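Local coordinates for protein agarase (Pseudoalteromonas fuliginea, PDB 6XJ9) that probably hydrolyses agarose, as a glycoside hydrolase of family GH50 from a marine bacterium, at residues 423-426 with 427-430. Numbering follows the deposited sequence.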
loop_
_atom_site.group_PDB
_atom_site.type_symbol
_atom_site.label_atom_id
_atom_site.label_comp_id
_atom_site.label_asym_id
_atom_site.label_seq_id
_atom_site.Cartn_x
_atom_site.Cartn_y
_atom_site.Cartn_z
ATOM N N ASP A 423 -7.771 -10.391 20.233
ATOM C CA ASP A 423 -8.698 -10.236 19.122
ATOM C C ASP A 423 -7.964 -9.846 17.839
ATOM O O ASP A 423 -8.297 -10.342 16.760
ATOM C CB ASP A 423 -9.858 -9.302 19.483
ATOM C CG ASP A 423 -10.816 -9.923 20.489
ATOM O OD1 ASP A 423 -10.560 -11.059 20.918
ATOM O OD2 ASP A 423 -11.809 -9.267 20.827
ATOM N N ARG A 424 -6.980 -8.944 17.951
ATOM C CA ARG A 424 -6.195 -8.539 16.791
ATOM C C ARG A 424 -5.516 -9.755 16.171
ATOM O O ARG A 424 -5.567 -9.935 14.956
ATOM C CB ARG A 424 -5.137 -7.489 17.152
ATOM C CG ARG A 424 -5.667 -6.064 17.203
ATOM C CD ARG A 424 -4.751 -5.145 17.995
ATOM N NE ARG A 424 -5.061 -3.731 17.794
ATOM C CZ ARG A 424 -4.365 -2.737 18.341
ATOM N NH1 ARG A 424 -3.330 -3.005 19.118
ATOM N NH2 ARG A 424 -4.706 -1.482 18.106
ATOM N N MET A 425 -4.881 -10.583 17.010
ATOM C CA MET A 425 -4.209 -11.768 16.501
ATOM C C MET A 425 -5.208 -12.687 15.797
ATOM O O MET A 425 -4.911 -13.221 14.730
ATOM C CB MET A 425 -3.465 -12.523 17.609
ATOM C CG MET A 425 -2.405 -11.683 18.299
ATOM S SD MET A 425 -1.323 -10.852 17.106
ATOM C CE MET A 425 -0.779 -9.455 18.087
ATOM N N ILE A 426 -6.408 -12.844 16.376
ATOM C CA ILE A 426 -7.439 -13.646 15.733
ATOM C C ILE A 426 -7.753 -13.027 14.374
ATOM O O ILE A 426 -7.769 -13.730 13.363
ATOM C CB ILE A 426 -8.734 -13.737 16.584
ATOM C CG1 ILE A 426 -8.549 -14.385 17.963
ATOM C CG2 ILE A 426 -9.863 -14.378 15.782
ATOM C CD1 ILE A 426 -7.956 -15.772 17.946
ATOM N N THR A 427 -8.020 -11.714 14.363
ATOM C CA THR A 427 -8.541 -11.046 13.179
ATOM C C THR A 427 -7.485 -11.058 12.073
ATOM O O THR A 427 -7.804 -11.211 10.894
ATOM C CB THR A 427 -8.959 -9.604 13.498
ATOM O OG1 THR A 427 -9.769 -9.601 14.671
ATOM C CG2 THR A 427 -9.710 -8.935 12.367
ATOM N N TRP A 428 -6.220 -10.892 12.477
ATOM C CA TRP A 428 -5.128 -10.810 11.523
ATOM C C TRP A 428 -4.724 -12.204 11.056
ATOM O O TRP A 428 -3.925 -12.327 10.129
ATOM C CB TRP A 428 -3.936 -10.042 12.111
ATOM C CG TRP A 428 -4.280 -8.648 12.542
ATOM C CD1 TRP A 428 -5.369 -7.912 12.167
ATOM C CD2 TRP A 428 -3.513 -7.807 13.418
ATOM N NE1 TRP A 428 -5.356 -6.694 12.788
ATOM C CE2 TRP A 428 -4.225 -6.595 13.553
ATOM C CE3 TRP A 428 -2.304 -7.961 14.111
ATOM C CZ2 TRP A 428 -3.748 -5.534 14.324
ATOM C CZ3 TRP A 428 -1.840 -6.919 14.880
ATOM C CH2 TRP A 428 -2.555 -5.724 14.986
ATOM N N GLY A 429 -5.274 -13.239 11.713
ATOM C CA GLY A 429 -5.059 -14.616 11.299
ATOM C C GLY A 429 -3.821 -15.269 11.925
ATOM O O GLY A 429 -3.471 -16.395 11.583
ATOM N N PHE A 430 -3.152 -14.583 12.853
ATOM C CA PHE A 430 -1.936 -15.150 13.417
ATOM C C PHE A 430 -2.279 -16.359 14.293
ATOM O O PHE A 430 -3.198 -16.314 15.118
ATOM C CB PHE A 430 -1.134 -14.091 14.182
ATOM C CG PHE A 430 -0.357 -13.113 13.334
ATOM C CD1 PHE A 430 0.639 -13.548 12.468
ATOM C CD2 PHE A 430 -0.606 -11.751 13.407
ATOM C CE1 PHE A 430 1.367 -12.652 11.701
ATOM C CE2 PHE A 430 0.113 -10.857 12.628
ATOM C CZ PHE A 430 1.104 -11.307 11.780
#
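Arg424 O sits over one face of the Trp428 indole, 3.0 Å from CG, while accepting the Trp428 backbone N-H at 2.7 Å, so one carbonyl meets both the amide and the ring of the same residue. Farther out on that ring the arginine's own chain takes over: CB makes a CH-pi contact 3.7 Å from the centroid of the six-membered ring, and CG reaches CZ2. Extended from CG to NE, the chain runs alongside the indole to salt bridges from NE to Glu251 and from NH1 to Asp741. With an alanine at Trp428, CB, CG and CD of Arg424 are likely to lose the aromatic face they lie against, opening a gap beside the chain. Met425, bent at chi2 (-49°), makes oblique Met-aromatic contacts with Trp428 and Phe430, SD lying 3.9 Å from Phe430 CD2. Asp423 O accepts both Thr427 N and, above the carbonyl plane, Thr427 OG1 at 2.7 Å. Helix 413-428 ends in a Schellman motif: Gly429 N donates to Ile426 O, and Phe430 N reaches Met425 O weakly. Trp428 and Phe430 pack on helix 745-763, Met425 and Phe430 on strand 299-305. The indole face thus lines the aliphatic part of a buried arginine whose charge two acids hold and probably balance.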